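Long-range contacts in beta-galactosidase/beta-glucuronidase (Faecalibacterium prausnitzii L2-6, PDB 6MVF), which binds flavin mononucleotide and, as a glycoside hydrolase of family 2, acts as a beta-glucuronidase, probably hydrolysing beta-linked glucuronides: residues 490-495 / 503-508; 494-499 / 659-664; 590-595 / 655-660. One frame throughout, in Å; residues are numbered along the deposited sequence.

Interaction 1 of 3, residues 490-495 / 503-508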
ATOM      1  N   GLU A 490     -21.722   0.627 -36.347  1.00 31.40           N
ATOM      2  CA  GLU A 490     -21.452  -0.626 -35.666  1.00 27.05           C
ATOM      3  C   GLU A 490     -20.199  -1.260 -36.226  1.00 28.67           C
ATOM      4  O   GLU A 490     -19.871  -1.105 -37.402  1.00 35.34           O
ATOM      5  CB  GLU A 490     -22.618  -1.599 -35.800  1.00 30.60           C
ATOM      6  CG  GLU A 490     -23.924  -1.034 -35.256  1.00 40.11           C
ATOM      7  CD  GLU A 490     -24.213  -1.516 -33.862  1.00 45.64           C
ATOM      8  OE1 GLU A 490     -23.537  -2.500 -33.466  1.00 39.17           O
ATOM      9  OE2 GLU A 490     -25.103  -0.916 -33.188  1.00 42.98           O
ATOM     10  N   GLY A 491     -19.486  -1.954 -35.350  1.00 31.85           N
ATOM     11  CA  GLY A 491     -18.319  -2.740 -35.674  1.00 27.31           C
ATOM     12  C   GLY A 491     -18.296  -3.970 -34.783  1.00 30.49           C
ATOM     13  O   GLY A 491     -18.237  -3.871 -33.550  1.00 24.15           O
ATOM     14  N   ILE A 492     -18.378  -5.139 -35.403  1.00 30.57           N
ATOM     15  CA  ILE A 492     -18.357  -6.410 -34.698  1.00 33.11           C
ATOM     16  C   ILE A 492     -17.102  -7.129 -35.176  1.00 27.60           C
ATOM     17  O   ILE A 492     -16.970  -7.415 -36.369  1.00 31.78           O
ATOM     18  CB  ILE A 492     -19.652  -7.194 -34.953  1.00 32.00           C
ATOM     19  CG1 ILE A 492     -20.820  -6.337 -34.430  1.00 29.70           C
ATOM     20  CG2 ILE A 492     -19.615  -8.552 -34.290  1.00 28.18           C
ATOM     21  CD1 ILE A 492     -22.183  -6.969 -34.481  1.00 32.19           C
ATOM     22  N   ILE A 493     -16.142  -7.352 -34.270  1.00 29.58           N
ATOM     23  CA  ILE A 493     -14.762  -7.532 -34.738  1.00 32.73           C
ATOM     24  C   ILE A 493     -14.446  -8.958 -35.195  1.00 31.47           C
ATOM     25  O   ILE A 493     -13.310  -9.247 -35.578  1.00 36.98           O
ATOM     26  CB  ILE A 493     -13.722  -7.068 -33.691  1.00 29.14           C
ATOM     27  CG1 ILE A 493     -13.937  -7.712 -32.320  1.00 32.05           C
ATOM     28  CG2 ILE A 493     -13.719  -5.574 -33.562  1.00 30.94           C
ATOM     29  CD1 ILE A 493     -12.994  -7.192 -31.258  1.00 23.20           C
ATOM     30  N   ASN A 494     -15.430  -9.851 -35.210  1.00 28.78           N
ATOM     31  CA  ASN A 494     -15.217 -11.108 -35.924  1.00 33.65           C
ATOM     32  C   ASN A 494     -15.598 -11.051 -37.411  1.00 37.10           C
ATOM     33  O   ASN A 494     -15.170 -11.943 -38.159  1.00 30.75           O
ATOM     34  CB  ASN A 494     -15.967 -12.257 -35.233  1.00 29.66           C
ATOM     35  CG  ASN A 494     -17.467 -12.079 -35.258  1.00 34.02           C
ATOM     36  OD1 ASN A 494     -18.012 -11.310 -34.477  1.00 34.04           O
ATOM     37  ND2 ASN A 494     -18.146 -12.796 -36.158  1.00 30.27           N
ATOM     38  N   TRP A 495     -16.364 -10.031 -37.868  1.00 32.57           N
ATOM     39  CA  TRP A 495     -16.673  -9.854 -39.294  1.00 30.24           C
ATOM     40  C   TRP A 495     -15.606  -8.998 -39.972  1.00 34.95           C
ATOM     41  O   TRP A 495     -15.214  -7.952 -39.442  1.00 35.46           O
ATOM     42  CB  TRP A 495     -18.044  -9.203 -39.511  1.00 28.41           C
ATOM     43  CG  TRP A 495     -19.165  -9.780 -38.718  1.00 27.44           C
ATOM     44  CD1 TRP A 495     -20.036  -9.092 -37.926  1.00 32.54           C
ATOM     45  CD2 TRP A 495     -19.550 -11.163 -38.631  1.00 25.93           C
ATOM     46  NE1 TRP A 495     -20.937  -9.963 -37.341  1.00 33.56           N
ATOM     47  CE2 TRP A 495     -20.657 -11.236 -37.757  1.00 23.69           C
ATOM     48  CE3 TRP A 495     -19.063 -12.343 -39.203  1.00 26.03           C
ATOM     49  CZ2 TRP A 495     -21.279 -12.432 -37.444  1.00 27.72           C
ATOM     50  CZ3 TRP A 495     -19.676 -13.532 -38.887  1.00 26.92           C
ATOM     51  CH2 TRP A 495     -20.772 -13.574 -38.019  1.00 28.70           C
ATOM     52  N   LYS A 503     -23.938  -2.251 -43.299  1.00 38.91           N
ATOM     53  CA  LYS A 503     -24.670  -3.417 -42.822  1.00 36.76           C
ATOM     54  C   LYS A 503     -23.944  -4.746 -43.033  1.00 35.95           C
ATOM     55  O   LYS A 503     -24.546  -5.795 -42.780  1.00 37.74           O
ATOM     56  CB  LYS A 503     -26.073  -3.492 -43.427  1.00 39.11           C
ATOM     57  CG  LYS A 503     -26.988  -2.390 -42.916  1.00 38.40           C
ATOM     58  CD  LYS A 503     -27.117  -2.468 -41.412  1.00 41.58           C
ATOM     59  CE  LYS A 503     -28.204  -1.545 -40.917  1.00 38.25           C
ATOM     60  NZ  LYS A 503     -27.852  -0.163 -41.264  1.00 39.21           N
ATOM     61  N   ASP A 504     -22.663  -4.754 -43.434  1.00 24.16           N
ATOM     62  CA  ASP A 504     -21.900  -5.981 -43.210  1.00 25.94           C
ATOM     63  C   ASP A 504     -21.321  -6.091 -41.787  1.00 31.13           C
ATOM     64  O   ASP A 504     -20.794  -7.156 -41.439  1.00 26.26           O
ATOM     65  CB  ASP A 504     -20.794  -6.156 -44.273  1.00 26.27           C
ATOM     66  CG  ASP A 504     -19.596  -5.200 -44.107  1.00 38.52           C
ATOM     67  OD1 ASP A 504     -19.400  -4.551 -43.045  1.00 34.79           O
ATOM     68  OD2 ASP A 504     -18.820  -5.103 -45.089  1.00 36.83           O
ATOM     69  N   TYR A 505     -21.413  -5.033 -40.963  1.00 29.80           N
ATOM     70  CA  TYR A 505     -21.038  -5.048 -39.548  1.00 32.18           C
ATOM     71  C   TYR A 505     -19.536  -5.236 -39.322  1.00 35.51           C
ATOM     72  O   TYR A 505     -19.104  -5.542 -38.192  1.00 30.34           O
ATOM     73  CB  TYR A 505     -21.823  -6.122 -38.779  1.00 29.54           C
ATOM     74  CG  TYR A 505     -23.241  -5.709 -38.547  1.00 33.45           C
ATOM     75  CD1 TYR A 505     -24.198  -5.842 -39.558  1.00 32.48           C
ATOM     76  CD2 TYR A 505     -23.624  -5.133 -37.335  1.00 32.03           C
ATOM     77  CE1 TYR A 505     -25.506  -5.432 -39.363  1.00 30.93           C
ATOM     78  CE2 TYR A 505     -24.926  -4.710 -37.127  1.00 37.09           C
ATOM     79  CZ  TYR A 505     -25.868  -4.867 -38.144  1.00 37.94           C
ATOM     80  OH  TYR A 505     -27.164  -4.459 -37.937  1.00 34.59           O
ATOM     81  N   SER A 506     -18.732  -5.050 -40.366  1.00 32.47           N
ATOM     82  CA  SER A 506     -17.316  -5.383 -40.301  1.00 37.64           C
ATOM     83  C   SER A 506     -16.532  -4.277 -39.621  1.00 35.34           C
ATOM     84  O   SER A 506     -16.862  -3.091 -39.738  1.00 31.91           O
ATOM     85  CB  SER A 506     -16.729  -5.605 -41.694  1.00 35.60           C
ATOM     86  OG  SER A 506     -16.529  -4.358 -42.342  1.00 28.61           O
ATOM     87  N   GLU A 507     -15.469  -4.693 -38.924  1.00 30.47           N
ATOM     88  CA  GLU A 507     -14.540  -3.760 -38.297  1.00 32.25           C
ATOM     89  C   GLU A 507     -13.981  -2.781 -39.320  1.00 30.76           C
ATOM     90  O   GLU A 507     -13.718  -1.620 -39.002  1.00 30.43           O
ATOM     91  CB  GLU A 507     -13.407  -4.544 -37.614  1.00 27.50           C
ATOM     92  CG  GLU A 507     -12.497  -3.708 -36.738  1.00 28.59           C
ATOM     93  CD  GLU A 507     -11.420  -4.500 -35.965  1.00 34.18           C
ATOM     94  OE1 GLU A 507     -10.759  -3.853 -35.119  1.00 30.08           O
ATOM     95  OE2 GLU A 507     -11.227  -5.732 -36.190  1.00 30.17           O
ATOM     96  N   GLU A 508     -13.795  -3.233 -40.558  1.00 25.96           N
ATOM     97  CA  GLU A 508     -13.244  -2.366 -41.584  1.00 26.31           C
ATOM     98  C   GLU A 508     -14.209  -1.241 -41.931  1.00 27.53           C
ATOM     99  O   GLU A 508     -13.786  -0.112 -42.184  1.00 29.76           O
ATOM    100  CB  GLU A 508     -12.900  -3.190 -42.834  1.00 35.52           C
ATOM    101  CG  GLU A 508     -11.660  -4.086 -42.714  1.00 33.79           C
ATOM    102  CD  GLU A 508     -11.860  -5.299 -41.783  1.00 43.42           C
ATOM    103  OE1 GLU A 508     -13.012  -5.783 -41.689  1.00 41.23           O
ATOM    104  OE2 GLU A 508     -10.871  -5.762 -41.138  1.00 48.07           O
TER
HETATM  105  O   HOH W   1     -19.438  -2.024 -39.698  1.00 34.81           O
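Ile492 N donates to Tyr505 O at 2.9 Å with an N-H...O angle of 161°, joining the loop that follows strand 482-487 to the Asx turn and N-cap that start helix 507-522 in the TIM-barrel domain. Residues 492-495 form a type I beta turn, which brings Trp495 O to the helix entrance, where Glu507 N makes a weak bond to it at 3.3 Å. Ile492 and Tyr505 run alongside each other in the same direction, Ile492 CD1 lying 3.7 Å from Tyr505 CD2, while Glu490 CB approaches the same ring obliquely. With CG anti to the carbonyl carbon (chi1 -47°), the Trp495 indole also lies beside Tyr505, and its CD1 touches Tyr505 CB at 3.6 Å. The extended Glu507 side chain passes across Ile493, whose CG2 packs on the carboxylate carbon; the charge itself is met by Arg587. Further out, Tyr505 OH bonds to Glu545 and Trp495 NE1 to Gly546 O. Asn263 of the second subunit bonds Asn494 OD1, and Asn264 of that subunit bonds Ile493 N and Gly491 O. A water donates to both Glu490 O and Ser506 O, bridging the two backbones. Ser506 is the N-cap residue, its OG taking Tyr509 N; Asp504 OD1, in an Asx turn, holds it by accepting Ser506 N at 2.8 Å and Ser506 OG at 3.0 Å, both from the same face of its carboxylate plane.

Interaction 2 of 3, residues 494-499 / 659-664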
ATOM      1  N   ASN A 494     -15.430  -9.851 -35.210  1.00 28.78           N
ATOM      2  CA  ASN A 494     -15.217 -11.108 -35.924  1.00 33.65           C
ATOM      3  C   ASN A 494     -15.598 -11.051 -37.411  1.00 37.10           C
ATOM      4  O   ASN A 494     -15.170 -11.943 -38.159  1.00 30.75           O
ATOM      5  CB  ASN A 494     -15.967 -12.257 -35.233  1.00 29.66           C
ATOM      6  CG  ASN A 494     -17.467 -12.079 -35.258  1.00 34.02           C
ATOM      7  OD1 ASN A 494     -18.012 -11.310 -34.477  1.00 34.04           O
ATOM      8  ND2 ASN A 494     -18.146 -12.796 -36.158  1.00 30.27           N
ATOM      9  N   TRP A 495     -16.364 -10.031 -37.868  1.00 32.57           N
ATOM     10  CA  TRP A 495     -16.673  -9.854 -39.294  1.00 30.24           C
ATOM     11  C   TRP A 495     -15.606  -8.998 -39.972  1.00 34.95           C
ATOM     12  O   TRP A 495     -15.214  -7.952 -39.442  1.00 35.46           O
ATOM     13  CB  TRP A 495     -18.044  -9.203 -39.511  1.00 28.41           C
ATOM     14  CG  TRP A 495     -19.165  -9.780 -38.718  1.00 27.44           C
ATOM     15  CD1 TRP A 495     -20.036  -9.092 -37.926  1.00 32.54           C
ATOM     16  CD2 TRP A 495     -19.550 -11.163 -38.631  1.00 25.93           C
ATOM     17  NE1 TRP A 495     -20.937  -9.963 -37.341  1.00 33.56           N
ATOM     18  CE2 TRP A 495     -20.657 -11.236 -37.757  1.00 23.69           C
ATOM     19  CE3 TRP A 495     -19.063 -12.343 -39.203  1.00 26.03           C
ATOM     20  CZ2 TRP A 495     -21.279 -12.432 -37.444  1.00 27.72           C
ATOM     21  CZ3 TRP A 495     -19.676 -13.532 -38.887  1.00 26.92           C
ATOM     22  CH2 TRP A 495     -20.772 -13.574 -38.019  1.00 28.70           C
ATOM     23  N   HIS A 496     -15.156  -9.432 -41.154  1.00 38.73           N
ATOM     24  CA  HIS A 496     -14.128  -8.724 -41.915  1.00 37.69           C
ATOM     25  C   HIS A 496     -14.371  -8.850 -43.412  1.00 41.02           C
ATOM     26  O   HIS A 496     -14.584  -9.956 -43.922  1.00 37.28           O
ATOM     27  CB  HIS A 496     -12.735  -9.246 -41.574  1.00 38.81           C
ATOM     28  CG  HIS A 496     -12.396  -9.081 -40.134  1.00 36.78           C
ATOM     29  ND1 HIS A 496     -12.094  -7.855 -39.586  1.00 37.86           N
ATOM     30  CD2 HIS A 496     -12.380  -9.968 -39.115  1.00 34.91           C
ATOM     31  CE1 HIS A 496     -11.879  -7.998 -38.292  1.00 42.21           C
ATOM     32  NE2 HIS A 496     -12.050  -9.271 -37.981  1.00 44.32           N
ATOM     33  N   SER A 497     -14.303  -7.716 -44.111  1.00 34.72           N
ATOM     34  CA  SER A 497     -14.634  -7.648 -45.525  1.00 34.88           C
ATOM     35  C   SER A 497     -13.526  -6.983 -46.332  1.00 38.86           C
ATOM     36  O   SER A 497     -12.982  -5.945 -45.936  1.00 39.79           O
ATOM     37  CB  SER A 497     -15.926  -6.878 -45.737  1.00 35.29           C
ATOM     38  OG  SER A 497     -16.180  -6.783 -47.125  1.00 42.05           O
ATOM     39  N   ASN A 498     -13.203  -7.582 -47.481  1.00 40.40           N
ATOM     40  CA  ASN A 498     -12.325  -6.926 -48.443  1.00 38.16           C
ATOM     41  C   ASN A 498     -13.039  -5.817 -49.209  1.00 38.74           C
ATOM     42  O   ASN A 498     -12.380  -4.980 -49.831  1.00 37.11           O
ATOM     43  CB  ASN A 498     -11.756  -7.957 -49.419  1.00 36.69           C
ATOM     44  CG  ASN A 498     -10.646  -8.773 -48.812  1.00 42.32           C
ATOM     45  OD1 ASN A 498      -9.791  -8.244 -48.106  1.00 43.89           O
ATOM     46  ND2 ASN A 498     -10.649 -10.068 -49.083  1.00 41.82           N
ATOM     47  N   THR A 499     -14.367  -5.797 -49.188  1.00 32.94           N
ATOM     48  CA  THR A 499     -15.154  -4.737 -49.808  1.00 35.59           C
ATOM     49  C   THR A 499     -16.120  -4.225 -48.758  1.00 37.61           C
ATOM     50  O   THR A 499     -17.331  -4.460 -48.844  1.00 38.50           O
ATOM     51  CB  THR A 499     -15.894  -5.240 -51.049  1.00 41.15           C
ATOM     52  OG1 THR A 499     -16.750  -6.334 -50.686  1.00 48.23           O
ATOM     53  CG2 THR A 499     -14.901  -5.689 -52.122  1.00 26.73           C
ATOM     54  N   ALA A 659     -15.294 -18.741 -43.941  1.00 37.32           N
ATOM     55  CA  ALA A 659     -16.720 -18.429 -43.909  1.00 33.20           C
ATOM     56  C   ALA A 659     -17.061 -17.533 -42.728  1.00 38.96           C
ATOM     57  O   ALA A 659     -17.927 -16.661 -42.835  1.00 46.27           O
ATOM     58  CB  ALA A 659     -17.534 -19.724 -43.844  1.00 26.39           C
ATOM     59  N   CYS A 660     -16.376 -17.724 -41.596  1.00 36.66           N
ATOM     60  CA  CYS A 660     -16.667 -16.997 -40.367  1.00 40.13           C
ATOM     61  C   CYS A 660     -16.257 -15.523 -40.407  1.00 37.75           C
ATOM     62  O   CYS A 660     -16.512 -14.816 -39.429  1.00 32.86           O
ATOM     63  CB  CYS A 660     -15.991 -17.689 -39.174  1.00 38.23           C
ATOM     64  SG  CYS A 660     -14.174 -17.521 -39.102  1.00 49.31           S
ATOM     65  N   TYR A 661     -15.615 -15.039 -41.474  1.00 33.88           N
ATOM     66  CA  TYR A 661     -15.456 -13.592 -41.604  1.00 39.61           C
ATOM     67  C   TYR A 661     -16.690 -12.895 -42.160  1.00 38.21           C
ATOM     68  O   TYR A 661     -16.644 -11.671 -42.312  1.00 42.06           O
ATOM     69  CB  TYR A 661     -14.290 -13.217 -42.515  1.00 31.28           C
ATOM     70  CG  TYR A 661     -12.925 -13.455 -41.954  1.00 35.18           C
ATOM     71  CD1 TYR A 661     -12.741 -13.817 -40.623  1.00 37.50           C
ATOM     72  CD2 TYR A 661     -11.800 -13.313 -42.762  1.00 36.33           C
ATOM     73  CE1 TYR A 661     -11.468 -14.042 -40.116  1.00 31.16           C
ATOM     74  CE2 TYR A 661     -10.527 -13.531 -42.264  1.00 36.19           C
ATOM     75  CZ  TYR A 661     -10.367 -13.893 -40.943  1.00 31.81           C
ATOM     76  OH  TYR A 661      -9.095 -14.118 -40.467  1.00 34.77           O
ATOM     77  N   THR A 662     -17.767 -13.617 -42.492  1.00 36.49           N
ATOM     78  CA  THR A 662     -18.951 -13.003 -43.092  1.00 36.74           C
ATOM     79  C   THR A 662     -20.231 -13.422 -42.376  1.00 35.18           C
ATOM     80  O   THR A 662     -20.460 -14.614 -42.129  1.00 36.09           O
ATOM     81  CB  THR A 662     -19.066 -13.344 -44.581  1.00 40.00           C
ATOM     82  OG1 THR A 662     -17.846 -12.988 -45.253  1.00 40.61           O
ATOM     83  CG2 THR A 662     -20.234 -12.576 -45.200  1.00 32.67           C
ATOM     84  N   LEU A 663     -21.046 -12.424 -42.036  1.00 37.59           N
ATOM     85  CA  LEU A 663     -22.401 -12.628 -41.538  1.00 40.26           C
ATOM     86  C   LEU A 663     -23.149 -13.643 -42.398  1.00 42.32           C
ATOM     87  O   LEU A 663     -23.120 -13.538 -43.633  1.00 38.94           O
ATOM     88  CB  LEU A 663     -23.160 -11.310 -41.572  1.00 31.70           C
ATOM     89  CG  LEU A 663     -23.494 -10.580 -40.294  1.00 35.85           C
ATOM     90  CD1 LEU A 663     -24.340  -9.322 -40.643  1.00 34.96           C
ATOM     91  CD2 LEU A 663     -24.230 -11.530 -39.413  1.00 29.48           C
ATOM     92  N   PRO A 664     -23.810 -14.647 -41.791  1.00 47.39           N
ATOM     93  CA  PRO A 664     -24.752 -15.597 -42.397  1.00 45.30           C
ATOM     94  C   PRO A 664     -25.839 -14.956 -43.262  1.00 43.66           C
ATOM     95  O   PRO A 664     -26.215 -13.818 -42.978  1.00 52.21           O
ATOM     96  CB  PRO A 664     -25.365 -16.274 -41.173  1.00 44.39           C
ATOM     97  CG  PRO A 664     -24.222 -16.351 -40.221  1.00 37.60           C
ATOM     98  CD  PRO A 664     -23.421 -15.078 -40.433  1.00 44.82           C
TER
HETATM   99  O   HOH W   2     -17.271 -15.385 -37.059  1.00 30.40           O
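The peptide between Thr662 and Leu663 lies on the Trp495 indole, with Leu663 N over one face, 3.5 Å from Trp495 CE3, while Thr662 O and Cys660 O meet Trp495 CZ3. This is the densest part of the contact, in which the last modelled residues fold back onto the barrel loop ahead of helix 507-522. Leu663 CA stands 3.9 Å from the centroid of the six-membered ring of Trp495 and almost on its normal, a CH-pi contact. The leucine side chain crosses the indole at about a right angle and sets CD2 3.7 Å from Trp495 CZ2. On the opposite face, near the rim, is the ND2 of Asn494, whose CG sits between its own backbone N and carbonyl carbon (chi1 64°), which brings the amide back over the ring of the next residue.

Beside this layer His496 N donates to Tyr661 O, 2.9 Å long and nearly straight at 167°. The two side chains then meet edge-to-face: the imidazole presents its CD2 edge to the phenol face, with centroids 5.4 Å apart and planes at 82°. Glu508 and Gln590 meet their polar ends.

Toward solvent the packing thins. Exposed Pro664 brings CD 3.9 Å from Trp495 CH2, and exposed Thr662 contributes chiefly its backbone. Water 2 links Asn494 ND2, at 2.9 Å, to Cys660 O, while Asn494 OD1 turns to Asn263 of the second subunit. Chemically, one direct backbone hydrogen bond and one water bridge accompany contacts in which the Trp495 ring meets peptide groups as well as aliphatic carbons.

Interaction 3 of 3, residues 590-595 / 655-660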
ATOM      1  N   GLN A 590      -6.543 -13.834 -41.981  1.00 37.95           N
ATOM      2  CA  GLN A 590      -6.314 -14.607 -43.198  1.00 38.66           C
ATOM      3  C   GLN A 590      -6.808 -13.807 -44.398  1.00 36.94           C
ATOM      4  O   GLN A 590      -7.995 -13.485 -44.487  1.00 38.23           O
ATOM      5  CB  GLN A 590      -7.010 -15.964 -43.098  1.00 32.66           C
ATOM      6  CG  GLN A 590      -6.287 -16.940 -42.170  1.00 34.04           C
ATOM      7  CD  GLN A 590      -7.182 -18.069 -41.701  1.00 39.55           C
ATOM      8  OE1 GLN A 590      -8.392 -17.987 -41.830  1.00 36.18           O
ATOM      9  NE2 GLN A 590      -6.589 -19.126 -41.144  1.00 40.90           N
ATOM     10  N   ARG A 591      -5.898 -13.481 -45.314  1.00 39.03           N
ATOM     11  CA  ARG A 591      -6.176 -12.579 -46.430  1.00 35.24           C
ATOM     12  C   ARG A 591      -6.041 -13.319 -47.752  1.00 34.44           C
ATOM     13  O   ARG A 591      -4.966 -13.837 -48.070  1.00 39.21           O
ATOM     14  CB  ARG A 591      -5.235 -11.370 -46.407  1.00 35.40           C
ATOM     15  CG  ARG A 591      -5.222 -10.671 -45.071  1.00 33.59           C
ATOM     16  CD  ARG A 591      -5.398  -9.214 -45.226  1.00 35.51           C
ATOM     17  NE  ARG A 591      -5.511  -8.527 -43.948  1.00 38.85           N
ATOM     18  CZ  ARG A 591      -5.307  -7.223 -43.821  1.00 34.49           C
ATOM     19  NH1 ARG A 591      -4.979  -6.524 -44.899  1.00 35.56           N
ATOM     20  NH2 ARG A 591      -5.417  -6.622 -42.642  1.00 27.96           N
ATOM     21  N   ALA A 592      -7.124 -13.341 -48.525  1.00 42.38           N
ATOM     22  CA  ALA A 592      -7.150 -13.923 -49.859  1.00 40.93           C
ATOM     23  C   ALA A 592      -7.020 -12.833 -50.914  1.00 37.75           C
ATOM     24  O   ALA A 592      -7.557 -11.731 -50.760  1.00 41.27           O
ATOM     25  CB  ALA A 592      -8.444 -14.709 -50.079  1.00 40.41           C
ATOM     26  N   GLY A 593      -6.300 -13.144 -51.983  1.00 40.27           N
ATOM     27  CA  GLY A 593      -6.078 -12.176 -53.046  1.00 33.70           C
ATOM     28  C   GLY A 593      -4.619 -12.053 -53.438  1.00 33.20           C
ATOM     29  O   GLY A 593      -3.720 -12.368 -52.651  1.00 44.74           O
ATOM     30  N   GLU A 594      -4.356 -11.609 -54.661  1.00 38.57           N
ATOM     31  CA  GLU A 594      -2.967 -11.464 -55.078  1.00 43.42           C
ATOM     32  C   GLU A 594      -2.290 -10.338 -54.311  1.00 44.99           C
ATOM     33  O   GLU A 594      -1.102 -10.435 -53.978  1.00 48.23           O
ATOM     34  CB  GLU A 594      -2.887 -11.231 -56.584  1.00 44.13           C
ATOM     35  CG  GLU A 594      -1.639 -11.833 -57.215  1.00 57.82           C
ATOM     36  CD  GLU A 594      -0.617 -10.782 -57.639  1.00 74.51           C
ATOM     37  OE1 GLU A 594      -0.988  -9.846 -58.391  1.00 79.49           O
ATOM     38  OE2 GLU A 594       0.562 -10.892 -57.220  1.00 79.40           O
ATOM     39  N   THR A 595      -3.033  -9.269 -54.013  1.00 39.49           N
ATOM     40  CA  THR A 595      -2.599  -8.243 -53.078  1.00 38.48           C
ATOM     41  C   THR A 595      -3.718  -7.962 -52.086  1.00 40.41           C
ATOM     42  O   THR A 595      -4.899  -8.209 -52.347  1.00 36.41           O
ATOM     43  CB  THR A 595      -2.207  -6.924 -53.766  1.00 43.52           C
ATOM     44  OG1 THR A 595      -3.387  -6.290 -54.279  1.00 48.16           O
ATOM     45  CG2 THR A 595      -1.198  -7.162 -54.897  1.00 35.26           C
ATOM     46  N   GLU A 655      -6.075 -18.946 -49.799  1.00 42.44           N
ATOM     47  CA  GLU A 655      -6.725 -18.993 -51.101  1.00 41.63           C
ATOM     48  C   GLU A 655      -8.136 -18.428 -51.026  1.00 43.80           C
ATOM     49  O   GLU A 655      -8.538 -17.632 -51.878  1.00 37.61           O
ATOM     50  CB  GLU A 655      -6.736 -20.431 -51.629  1.00 49.08           C
ATOM     51  CG  GLU A 655      -7.259 -20.585 -53.046  1.00 58.74           C
ATOM     52  CD  GLU A 655      -6.384 -19.885 -54.087  1.00 75.86           C
ATOM     53  OE1 GLU A 655      -5.263 -19.427 -53.753  1.00 68.27           O
ATOM     54  OE2 GLU A 655      -6.823 -19.798 -55.256  1.00 81.44           O
ATOM     55  N   THR A 656      -8.905 -18.835 -50.019  1.00 43.72           N
ATOM     56  CA  THR A 656     -10.237 -18.300 -49.791  1.00 40.70           C
ATOM     57  C   THR A 656     -10.390 -18.001 -48.309  1.00 40.54           C
ATOM     58  O   THR A 656     -10.042 -18.833 -47.462  1.00 41.34           O
ATOM     59  CB  THR A 656     -11.330 -19.271 -50.257  1.00 39.92           C
ATOM     60  OG1 THR A 656     -11.605 -20.222 -49.222  1.00 53.59           O
ATOM     61  CG2 THR A 656     -10.896 -20.012 -51.493  1.00 43.76           C
ATOM     62  N   GLU A 657     -10.922 -16.821 -48.001  1.00 41.48           N
ATOM     63  CA  GLU A 657     -11.010 -16.400 -46.618  1.00 36.97           C
ATOM     64  C   GLU A 657     -12.114 -17.179 -45.917  1.00 42.81           C
ATOM     65  O   GLU A 657     -13.061 -17.634 -46.563  1.00 37.48           O
ATOM     66  CB  GLU A 657     -11.264 -14.902 -46.537  1.00 43.74           C
ATOM     67  CG  GLU A 657     -10.080 -14.092 -47.081  1.00 43.76           C
ATOM     68  CD  GLU A 657     -10.226 -12.602 -46.880  1.00 44.49           C
ATOM     69  OE1 GLU A 657     -11.182 -12.196 -46.165  1.00 46.39           O
ATOM     70  OE2 GLU A 657      -9.383 -11.842 -47.441  1.00 44.17           O
ATOM     71  N   PRO A 658     -11.988 -17.386 -44.600  1.00 42.40           N
ATOM     72  CA  PRO A 658     -12.927 -18.270 -43.891  1.00 38.53           C
ATOM     73  C   PRO A 658     -14.367 -17.774 -43.921  1.00 38.67           C
ATOM     74  O   PRO A 658     -14.641 -16.569 -43.924  1.00 42.36           O
ATOM     75  CB  PRO A 658     -12.377 -18.288 -42.456  1.00 39.05           C
ATOM     76  CG  PRO A 658     -11.474 -17.057 -42.366  1.00 35.22           C
ATOM     77  CD  PRO A 658     -10.844 -17.044 -43.744  1.00 34.34           C
ATOM     78  N   ALA A 659     -15.294 -18.741 -43.941  1.00 37.32           N
ATOM     79  CA  ALA A 659     -16.720 -18.429 -43.909  1.00 33.20           C
ATOM     80  C   ALA A 659     -17.061 -17.533 -42.728  1.00 38.96           C
ATOM     81  O   ALA A 659     -17.927 -16.661 -42.835  1.00 46.27           O
ATOM     82  CB  ALA A 659     -17.534 -19.724 -43.844  1.00 26.39           C
ATOM     83  N   CYS A 660     -16.376 -17.724 -41.596  1.00 36.66           N
ATOM     84  CA  CYS A 660     -16.667 -16.997 -40.367  1.00 40.13           C
ATOM     85  C   CYS A 660     -16.257 -15.523 -40.407  1.00 37.75           C
ATOM     86  O   CYS A 660     -16.512 -14.816 -39.429  1.00 32.86           O
ATOM     87  CB  CYS A 660     -15.991 -17.689 -39.174  1.00 38.23           C
ATOM     88  SG  CYS A 660     -14.174 -17.521 -39.102  1.00 49.31           S
TER
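Ala592 and Glu655 bring their CA atoms to 5.2 Å where the edge strand 590-592 runs beside the chain leaving strand 646-654. These strands are parallel neighbours in the mixed sheet of the C-terminal beta domain, and Arg591 keeps backbone bonds to Glu652 and Val654. Beyond them the pairing gives way to side-chain contact: after a turn at Glu655, residues 656-658 run extended but outside any strand, before a 3-10 turn.

Here a carboxylate takes the place of a strand partner. Glu657, with CG anti to the carbonyl carbon (chi1 -66°) and the chain extended beyond it, lies against the edge of 590-592, and its OE2 accepts Ala592 N at 2.9 Å. The bond is nearly straight, at 169°, and uses the anti lone pair of OE2. The aliphatic part of Glu657 rests alongside, its CG 3.5 Å from Ala592 CB. Ala592 CB also lies 3.4 Å from Glu655 O. At the other end Gln590 reaches obliquely across Pro658, with OE1 close to the CG and CD of the ring, while its NE2 bonds to Glu652.

Asn498 and His588 also bond to Glu657 OE2. Three N-H groups thus converge on one carboxylate oxygen, which would be expected to stabilise the anion, and the glutamate ties the sheet edge to the loop ahead of helix 507-522.

Overall arrangement
The three contacts follow one another outward from the TIM barrel to the C-terminal beta domain. Interactions 1 and 2 have centres about 8 Å apart and share Asn494 and Trp495; Glu508 OE2 of the first bonds His496 ND1 of the second at 2.9 Å. Interactions 2 and 3, with centres about 10 Å apart, share Ala659 and Cys660 and are joined by Asn498 ND2 to Glu657 OE2 (2.7 Å) and Tyr661 OH to Gln590 N (3.0 Å). The centres of interactions 1 and 3 are about 16 Å apart. All three touch the second subunit, and all lie away from the FMN pocket around Asp174, Tyr177, Phe202 and Lys379.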